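Local coordinates for protein walker-type atpase (Pyrococcus abyssi, PDB 2QEN) that binds ADP and magnesium and is probably an ATP-binding P-loop ATPase of the archaeal type, its cellular role unknown, at residues 91-103 and 116-130. The protein carries 1 engineered substitution. Residues are numbered along the deposited sequence; the frame is centred on the assembly and turned at random.
Sequences FQSKFKISLNLKF and VFRELNDLGEELGEF
Val116 CG1 sits over the centre of the Phe103 ring, a CH-pi contact 3.9 Å from the ring centroid and 12° off its normal. The pair marks one end of an antiparallel pass in which the irregular chain 97-103, leaving helix 88-95, runs back along helix 113-127 on the flank of the P-loop ATPase core, away from the nucleotide. Leu120 CD2 meets the edge of the same ring at CE2. At this end Glu119 reaches out from the helix, and its OE1 accepts the Phe103 amide (N to OE1 2.8 Å) through the syn lone pair. With chi1 at 83°, Phe103 CG stands between the backbone N and the carbonyl carbon, which brings the ring face against Val116 and CD2 beside the Glu119 carboxylate. Replacing this phenylalanine by alanine would probably strip Val116 CG1 of its aromatic cover and open a gap beside Leu120 CD2.

Further along, Leu101 turns CD1 to the methyls of Leu120 and Leu123, crossing both at about a right angle. Leu99 CD1 lies against the carbonyl of Asp122, 3.5 Å from its O. At the other end Ile97 fits between Leu123 and Leu127; its CG2 is pressed tightly on Leu123 CD1, at 3.4 Å. Glu126, its chain extended, takes two bonds on OE2 from Ser98, one from OG and a weak one from N.

Behind this layer Gln92 ties helix 88-95 to the loop: its NE2 donates to Leu99 O and Asn100 OD1. Leu120 also packs on Val132 and Leu165 of the central parallel sheet. Where strand 130-135 begins, Phe91 CZ approaches the edge of the Phe130 ring obliquely, 3.5 Å from CE1, with the ring planes at 59°.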
ATOM      1  N   PHE A  91     -15.131   6.151  20.025  1.00 37.88           N
ATOM      2  CA  PHE A  91     -14.746   7.261  19.150  1.00 38.27           C
ATOM      3  C   PHE A  91     -15.150   8.617  19.727  1.00 38.07           C
ATOM      4  O   PHE A  91     -14.337   9.544  19.799  1.00 37.73           O
ATOM      5  CB  PHE A  91     -15.394   7.078  17.778  1.00 38.76           C
ATOM      6  CG  PHE A  91     -14.643   7.726  16.662  1.00 40.27           C
ATOM      7  CD1 PHE A  91     -13.565   7.074  16.060  1.00 41.79           C
ATOM      8  CD2 PHE A  91     -15.013   8.982  16.195  1.00 42.40           C
ATOM      9  CE1 PHE A  91     -12.857   7.673  15.025  1.00 40.99           C
ATOM     10  CE2 PHE A  91     -14.309   9.588  15.156  1.00 41.79           C
ATOM     11  CZ  PHE A  91     -13.229   8.929  14.576  1.00 40.79           C
ATOM     12  N   GLN A  92     -16.414   8.707  20.141  1.00 37.91           N
ATOM     13  CA  GLN A  92     -16.978   9.888  20.775  1.00 37.85           C
ATOM     14  C   GLN A  92     -16.273  10.241  22.085  1.00 38.21           C
ATOM     15  O   GLN A  92     -16.161  11.413  22.430  1.00 38.60           O
ATOM     16  CB  GLN A  92     -18.466   9.670  21.053  1.00 37.87           C
ATOM     17  CG  GLN A  92     -19.331   9.635  19.808  1.00 37.59           C
ATOM     18  CD  GLN A  92     -20.779   9.273  20.100  1.00 37.37           C
ATOM     19  OE1 GLN A  92     -21.064   8.289  20.788  1.00 36.51           O
ATOM     20  NE2 GLN A  92     -21.700  10.058  19.561  1.00 35.08           N
ATOM     21  N   SER A  93     -15.823   9.231  22.825  1.00 37.97           N
ATOM     22  CA  SER A  93     -15.086   9.470  24.063  1.00 37.91           C
ATOM     23  C   SER A  93     -13.678  10.000  23.763  1.00 37.73           C
ATOM     24  O   SER A  93     -13.206  10.910  24.441  1.00 37.69           O
ATOM     25  CB  SER A  93     -15.032   8.197  24.918  1.00 37.74           C
ATOM     26  OG  SER A  93     -14.096   8.316  25.977  1.00 38.32           O
ATOM     27  N   LYS A  94     -13.029   9.431  22.745  1.00 37.57           N
ATOM     28  CA  LYS A  94     -11.668   9.814  22.361  1.00 37.86           C
ATOM     29  C   LYS A  94     -11.600  11.221  21.767  1.00 37.84           C
ATOM     30  O   LYS A  94     -10.731  12.016  22.123  1.00 37.45           O
ATOM     31  CB  LYS A  94     -11.081   8.803  21.364  1.00 38.04           C
ATOM     32  CG  LYS A  94      -9.587   8.987  21.089  1.00 38.63           C
ATOM     33  CD  LYS A  94      -9.134   8.169  19.897  1.00 40.16           C
ATOM     34  CE  LYS A  94      -7.624   7.937  19.912  1.00 41.22           C
ATOM     35  NZ  LYS A  94      -7.164   7.132  18.725  1.00 41.19           N
ATOM     36  N   PHE A  95     -12.518  11.514  20.849  1.00 38.21           N
ATOM     37  CA  PHE A  95     -12.505  12.787  20.144  1.00 38.49           C
ATOM     38  C   PHE A  95     -13.534  13.769  20.682  1.00 38.84           C
ATOM     39  O   PHE A  95     -13.669  14.867  20.160  1.00 39.11           O
ATOM     40  CB  PHE A  95     -12.651  12.569  18.637  1.00 38.33           C
ATOM     41  CG  PHE A  95     -11.514  11.799  18.039  1.00 38.24           C
ATOM     42  CD1 PHE A  95     -10.230  12.353  17.990  1.00 37.94           C
ATOM     43  CD2 PHE A  95     -11.710  10.513  17.547  1.00 38.14           C
ATOM     44  CE1 PHE A  95      -9.161  11.636  17.452  1.00 37.53           C
ATOM     45  CE2 PHE A  95     -10.648   9.789  16.995  1.00 37.81           C
ATOM     46  CZ  PHE A  95      -9.372  10.352  16.948  1.00 38.16           C
ATOM     47  N   LYS A  96     -14.239  13.371  21.740  1.00 39.17           N
ATOM     48  CA  LYS A  96     -15.213  14.230  22.419  1.00 39.38           C
ATOM     49  C   LYS A  96     -16.271  14.753  21.455  1.00 39.60           C
ATOM     50  O   LYS A  96     -16.409  15.959  21.264  1.00 39.91           O
ATOM     51  CB  LYS A  96     -14.510  15.366  23.177  1.00 39.45           C
ATOM     52  CG  LYS A  96     -13.529  14.883  24.244  1.00 38.88           C
ATOM     53  CD  LYS A  96     -14.222  14.496  25.550  1.00 38.28           C
ATOM     54  CE  LYS A  96     -13.270  13.706  26.447  1.00 38.24           C
ATOM     55  NZ  LYS A  96     -13.664  13.709  27.894  1.00 38.96           N
ATOM     56  N   ILE A  97     -16.999  13.820  20.845  1.00 39.99           N
ATOM     57  CA  ILE A  97     -18.061  14.116  19.875  1.00 40.21           C
ATOM     58  C   ILE A  97     -19.443  13.929  20.507  1.00 40.30           C
ATOM     59  O   ILE A  97     -19.708  12.910  21.147  1.00 40.55           O
ATOM     60  CB  ILE A  97     -17.962  13.195  18.628  1.00 40.18           C
ATOM     61  CG1 ILE A  97     -16.636  13.412  17.897  1.00 40.94           C
ATOM     62  CG2 ILE A  97     -19.135  13.439  17.679  1.00 39.94           C
ATOM     63  CD1 ILE A  97     -16.167  12.220  17.062  1.00 41.61           C
ATOM     64  N   SER A  98     -20.318  14.910  20.314  1.00 40.42           N
ATOM     65  CA  SER A  98     -21.691  14.831  20.810  1.00 40.41           C
ATOM     66  C   SER A  98     -22.654  14.218  19.784  1.00 40.12           C
ATOM     67  O   SER A  98     -23.584  13.499  20.154  1.00 40.22           O
ATOM     68  CB  SER A  98     -22.177  16.214  21.256  1.00 40.58           C
ATOM     69  OG  SER A  98     -22.025  17.159  20.213  1.00 41.24           O
ATOM     70  N   LEU A  99     -22.424  14.509  18.504  1.00 39.92           N
ATOM     71  CA  LEU A  99     -23.195  13.926  17.386  1.00 39.68           C
ATOM     72  C   LEU A  99     -23.279  12.401  17.402  1.00 39.00           C
ATOM     73  O   LEU A  99     -22.302  11.722  17.716  1.00 39.19           O
ATOM     74  CB  LEU A  99     -22.592  14.339  16.039  1.00 39.90           C
ATOM     75  CG  LEU A  99     -23.136  15.502  15.206  1.00 40.88           C
ATOM     76  CD1 LEU A  99     -22.740  15.250  13.760  1.00 41.17           C
ATOM     77  CD2 LEU A  99     -24.655  15.674  15.316  1.00 41.82           C
ATOM     78  N   ASN A 100     -24.451  11.880  17.055  1.00 38.30           N
ATOM     79  CA  ASN A 100     -24.644  10.455  16.824  1.00 37.77           C
ATOM     80  C   ASN A 100     -24.751  10.179  15.325  1.00 37.29           C
ATOM     81  O   ASN A 100     -25.133  11.059  14.545  1.00 37.39           O
ATOM     82  CB  ASN A 100     -25.904   9.949  17.530  1.00 37.94           C
ATOM     83  CG  ASN A 100     -25.750   9.874  19.048  1.00 38.68           C
ATOM     84  OD1 ASN A 100     -24.709   9.457  19.567  1.00 38.77           O
ATOM     85  ND2 ASN A 100     -26.803  10.259  19.767  1.00 38.44           N
ATOM     86  N   LEU A 101     -24.408   8.958  14.927  1.00 36.32           N
ATOM     87  CA  LEU A 101     -24.516   8.553  13.539  1.00 35.43           C
ATOM     88  C   LEU A 101     -25.721   7.650  13.336  1.00 34.75           C
ATOM     89  O   LEU A 101     -25.784   6.553  13.908  1.00 34.59           O
ATOM     90  CB  LEU A 101     -23.234   7.852  13.069  1.00 35.58           C
ATOM     91  CG  LEU A 101     -21.980   8.696  12.805  1.00 35.57           C
ATOM     92  CD1 LEU A 101     -20.773   7.789  12.578  1.00 35.18           C
ATOM     93  CD2 LEU A 101     -22.187   9.623  11.606  1.00 35.49           C
ATOM     94  N   LYS A 102     -26.668   8.124  12.521  1.00 33.57           N
ATOM     95  CA  LYS A 102     -27.876   7.372  12.184  1.00 32.78           C
ATOM     96  C   LYS A 102     -27.578   6.049  11.466  1.00 32.35           C
ATOM     97  O   LYS A 102     -28.197   5.024  11.768  1.00 31.81           O
ATOM     98  CB  LYS A 102     -28.828   8.238  11.342  1.00 32.81           C
ATOM     99  CG  LYS A 102     -30.116   7.533  10.904  1.00 33.47           C
ATOM    100  CD  LYS A 102     -31.295   8.488  10.740  1.00 33.36           C
ATOM    101  CE  LYS A 102     -32.574   7.703  10.456  1.00 34.24           C
ATOM    102  NZ  LYS A 102     -33.825   8.466  10.773  1.00 34.20           N
ATOM    103  N   PHE A 103     -26.618   6.062  10.540  1.00 31.57           N
ATOM    104  CA  PHE A 103     -26.420   4.911   9.659  1.00 31.30           C
ATOM    105  C   PHE A 103     -25.975   3.637  10.392  1.00 31.14           C
ATOM    106  O   PHE A 103     -26.066   2.541   9.853  1.00 30.86           O
ATOM    107  CB  PHE A 103     -25.544   5.256   8.431  1.00 31.20           C
ATOM    108  CG  PHE A 103     -24.057   5.215   8.687  1.00 31.01           C
ATOM    109  CD1 PHE A 103     -23.342   4.025   8.538  1.00 30.98           C
ATOM    110  CD2 PHE A 103     -23.371   6.366   9.058  1.00 30.56           C
ATOM    111  CE1 PHE A 103     -21.957   3.975   8.770  1.00 31.12           C
ATOM    112  CE2 PHE A 103     -21.989   6.333   9.291  1.00 31.74           C
ATOM    113  CZ  PHE A 103     -21.282   5.130   9.149  1.00 31.35           C
ATOM    114  N   VAL A 116     -24.344   7.646   3.889  1.00 29.62           N
ATOM    115  CA  VAL A 116     -23.279   7.384   4.850  1.00 29.08           C
ATOM    116  C   VAL A 116     -22.229   8.496   4.851  1.00 29.24           C
ATOM    117  O   VAL A 116     -21.820   8.975   5.917  1.00 29.00           O
ATOM    118  CB  VAL A 116     -22.589   6.012   4.557  1.00 29.32           C
ATOM    119  CG1 VAL A 116     -21.275   5.846   5.373  1.00 27.66           C
ATOM    120  CG2 VAL A 116     -23.569   4.841   4.795  1.00 28.34           C
ATOM    121  N   PHE A 117     -21.804   8.904   3.657  1.00 28.90           N
ATOM    122  CA  PHE A 117     -20.779   9.929   3.528  1.00 29.46           C
ATOM    123  C   PHE A 117     -21.227  11.313   3.990  1.00 29.75           C
ATOM    124  O   PHE A 117     -20.430  12.052   4.567  1.00 29.76           O
ATOM    125  CB  PHE A 117     -20.167   9.928   2.118  1.00 29.83           C
ATOM    126  CG  PHE A 117     -19.050   8.913   1.950  1.00 30.94           C
ATOM    127  CD1 PHE A 117     -19.227   7.580   2.354  1.00 33.24           C
ATOM    128  CD2 PHE A 117     -17.818   9.289   1.435  1.00 33.00           C
ATOM    129  CE1 PHE A 117     -18.183   6.630   2.215  1.00 33.69           C
ATOM    130  CE2 PHE A 117     -16.762   8.343   1.294  1.00 32.77           C
ATOM    131  CZ  PHE A 117     -16.954   7.024   1.693  1.00 31.59           C
ATOM    132  N   ARG A 118     -22.498  11.641   3.765  1.00 29.94           N
ATOM    133  CA  ARG A 118     -23.098  12.883   4.266  1.00 31.40           C
ATOM    134  C   ARG A 118     -23.092  12.964   5.795  1.00 30.87           C
ATOM    135  O   ARG A 118     -22.724  13.993   6.355  1.00 31.16           O
ATOM    136  CB  ARG A 118     -24.534  13.064   3.733  1.00 31.09           C
ATOM    137  CG  ARG A 118     -24.607  13.438   2.252  1.00 32.83           C
ATOM    138  CD  ARG A 118     -26.031  13.853   1.856  1.00 34.23           C
ATOM    139  NE  ARG A 118     -26.903  12.682   1.736  1.00 40.31           N
ATOM    140  CZ  ARG A 118     -27.324  12.167   0.581  1.00 41.74           C
ATOM    141  NH1 ARG A 118     -26.975  12.736  -0.572  1.00 43.39           N
ATOM    142  NH2 ARG A 118     -28.108  11.091   0.579  1.00 40.49           N
ATOM    143  N   GLU A 119     -23.505  11.889   6.463  1.00 30.68           N
ATOM    144  CA  GLU A 119     -23.402  11.801   7.921  1.00 31.67           C
ATOM    145  C   GLU A 119     -21.963  11.955   8.458  1.00 30.53           C
ATOM    146  O   GLU A 119     -21.747  12.605   9.478  1.00 30.09           O
ATOM    147  CB  GLU A 119     -24.032  10.503   8.433  1.00 31.97           C
ATOM    148  CG  GLU A 119     -25.552  10.465   8.335  1.00 33.48           C
ATOM    149  CD  GLU A 119     -26.154   9.141   8.811  1.00 34.72           C
ATOM    150  OE1 GLU A 119     -25.716   8.621   9.867  1.00 37.82           O
ATOM    151  OE2 GLU A 119     -27.080   8.624   8.130  1.00 40.05           O
ATOM    152  N   LEU A 120     -20.989  11.373   7.762  1.00 30.40           N
ATOM    153  CA  LEU A 120     -19.574  11.497   8.146  1.00 29.77           C
ATOM    154  C   LEU A 120     -19.038  12.915   7.961  1.00 29.64           C
ATOM    155  O   LEU A 120     -18.209  13.364   8.748  1.00 29.35           O
ATOM    156  CB  LEU A 120     -18.698  10.510   7.369  1.00 29.86           C
ATOM    157  CG  LEU A 120     -18.884   9.027   7.678  1.00 29.69           C
ATOM    158  CD1 LEU A 120     -17.961   8.195   6.779  1.00 28.18           C
ATOM    159  CD2 LEU A 120     -18.638   8.734   9.156  1.00 29.16           C
ATOM    160  N   ASN A 121     -19.513  13.602   6.918  1.00 29.88           N
ATOM    161  CA  ASN A 121     -19.226  15.018   6.702  1.00 30.07           C
ATOM    162  C   ASN A 121     -19.849  15.918   7.793  1.00 30.79           C
ATOM    163  O   ASN A 121     -19.226  16.894   8.216  1.00 30.15           O
ATOM    164  CB  ASN A 121     -19.697  15.461   5.309  1.00 29.52           C
ATOM    165  CG  ASN A 121     -19.308  16.903   4.990  1.00 28.81           C
ATOM    166  OD1 ASN A 121     -18.142  17.197   4.736  1.00 29.27           O
ATOM    167  ND2 ASN A 121     -20.283  17.806   5.003  1.00 26.48           N
ATOM    168  N   ASP A 122     -21.073  15.590   8.226  1.00 31.93           N
ATOM    169  CA  ASP A 122     -21.739  16.264   9.369  1.00 32.93           C
ATOM    170  C   ASP A 122     -20.892  16.129  10.635  1.00 33.33           C
ATOM    171  O   ASP A 122     -20.788  17.058  11.435  1.00 32.88           O
ATOM    172  CB  ASP A 122     -23.120  15.648   9.649  1.00 33.59           C
ATOM    173  CG  ASP A 122     -24.153  15.971   8.581  1.00 36.04           C
ATOM    174  OD1 ASP A 122     -23.883  16.825   7.699  1.00 40.55           O
ATOM    175  OD2 ASP A 122     -25.249  15.367   8.624  1.00 37.47           O
ATOM    176  N   LEU A 123     -20.285  14.954  10.800  1.00 33.66           N
ATOM    177  CA  LEU A 123     -19.387  14.690  11.913  1.00 34.39           C
ATOM    178  C   LEU A 123     -18.105  15.534  11.764  1.00 34.22           C
ATOM    179  O   LEU A 123     -17.611  16.120  12.743  1.00 33.73           O
ATOM    180  CB  LEU A 123     -19.100  13.185  11.985  1.00 34.58           C
ATOM    181  CG  LEU A 123     -18.147  12.561  13.007  1.00 36.13           C
ATOM    182  CD1 LEU A 123     -18.530  12.981  14.415  1.00 37.36           C
ATOM    183  CD2 LEU A 123     -18.169  11.032  12.872  1.00 35.19           C
ATOM    184  N   GLY A 124     -17.614  15.621  10.523  1.00 33.82           N
ATOM    185  CA  GLY A 124     -16.483  16.468  10.169  1.00 33.33           C
ATOM    186  C   GLY A 124     -16.699  17.931  10.512  1.00 33.06           C
ATOM    187  O   GLY A 124     -15.762  18.622  10.911  1.00 32.59           O
ATOM    188  N   GLU A 125     -17.938  18.396  10.354  1.00 33.09           N
ATOM    189  CA  GLU A 125     -18.316  19.777  10.659  1.00 33.38           C
ATOM    190  C   GLU A 125     -18.087  20.139  12.112  1.00 33.27           C
ATOM    191  O   GLU A 125     -17.728  21.276  12.416  1.00 33.33           O
ATOM    192  CB  GLU A 125     -19.785  20.027  10.321  1.00 33.14           C
ATOM    193  CG  GLU A 125     -20.013  20.499   8.909  1.00 34.45           C
ATOM    194  CD  GLU A 125     -21.487  20.570   8.530  1.00 35.24           C
ATOM    195  OE1 GLU A 125     -22.355  20.748   9.420  1.00 34.40           O
ATOM    196  OE2 GLU A 125     -21.769  20.452   7.320  1.00 37.68           O
ATOM    197  N   GLU A 126     -18.330  19.184  13.004  1.00 33.33           N
ATOM    198  CA  GLU A 126     -18.115  19.401  14.420  1.00 34.17           C
ATOM    199  C   GLU A 126     -16.626  19.349  14.758  1.00 34.27           C
ATOM    200  O   GLU A 126     -16.119  20.205  15.498  1.00 34.56           O
ATOM    201  CB  GLU A 126     -18.888  18.386  15.260  1.00 34.03           C
ATOM    202  CG  GLU A 126     -18.665  18.597  16.752  1.00 37.16           C
ATOM    203  CD  GLU A 126     -19.536  17.733  17.640  1.00 40.59           C
ATOM    204  OE1 GLU A 126     -20.487  17.097  17.127  1.00 44.07           O
ATOM    205  OE2 GLU A 126     -19.268  17.704  18.861  1.00 40.96           O
ATOM    206  N   LEU A 127     -15.940  18.353  14.202  1.00 34.06           N
ATOM    207  CA  LEU A 127     -14.533  18.098  14.491  1.00 34.56           C
ATOM    208  C   LEU A 127     -13.592  19.062  13.772  1.00 34.65           C
ATOM    209  O   LEU A 127     -12.480  19.326  14.243  1.00 34.60           O
ATOM    210  CB  LEU A 127     -14.170  16.654  14.104  1.00 34.44           C
ATOM    211  CG  LEU A 127     -14.799  15.514  14.910  1.00 34.26           C
ATOM    212  CD1 LEU A 127     -14.945  14.257  14.064  1.00 32.84           C
ATOM    213  CD2 LEU A 127     -13.961  15.238  16.123  1.00 35.01           C
ATOM    214  N   GLY A 128     -14.042  19.579  12.632  1.00 34.74           N
ATOM    215  CA  GLY A 128     -13.180  20.339  11.731  1.00 34.49           C
ATOM    216  C   GLY A 128     -13.070  19.596  10.419  1.00 34.47           C
ATOM    217  O   GLY A 128     -13.346  20.156   9.350  1.00 34.61           O
ATOM    218  N   GLU A 129     -12.736  18.309  10.530  1.00 34.04           N
ATOM    219  CA  GLU A 129     -12.433  17.433   9.408  1.00 33.87           C
ATOM    220  C   GLU A 129     -12.635  15.986   9.846  1.00 33.00           C
ATOM    221  O   GLU A 129     -12.273  15.621  10.975  1.00 32.13           O
ATOM    222  CB  GLU A 129     -10.951  17.590   9.074  1.00 35.19           C
ATOM    223  CG  GLU A 129     -10.570  17.320   7.667  1.00 36.34           C
ATOM    224  CD  GLU A 129      -9.313  18.059   7.305  1.00 38.69           C
ATOM    225  OE1 GLU A 129      -8.217  17.595   7.675  1.00 39.31           O
ATOM    226  OE2 GLU A 129      -9.422  19.114   6.639  1.00 41.77           O
ATOM    227  N   PHE A 130     -13.186  15.169   8.949  1.00 32.04           N
ATOM    228  CA  PHE A 130     -13.196  13.719   9.127  1.00 31.40           C
ATOM    229  C   PHE A 130     -12.517  13.014   7.939  1.00 31.40           C
ATOM    230  O   PHE A 130     -12.787  13.342   6.775  1.00 31.89           O
ATOM    231  CB  PHE A 130     -14.618  13.192   9.371  1.00 30.80           C
ATOM    232  CG  PHE A 130     -14.665  11.758   9.808  1.00 30.51           C
ATOM    233  CD1 PHE A 130     -14.523  11.422  11.139  1.00 29.02           C
ATOM    234  CD2 PHE A 130     -14.828  10.729   8.865  1.00 31.30           C
ATOM    235  CE1 PHE A 130     -14.543  10.084  11.538  1.00 30.70           C
ATOM    236  CE2 PHE A 130     -14.861   9.390   9.262  1.00 30.38           C
ATOM    237  CZ  PHE A 130     -14.729   9.069  10.607  1.00 29.07           C
TER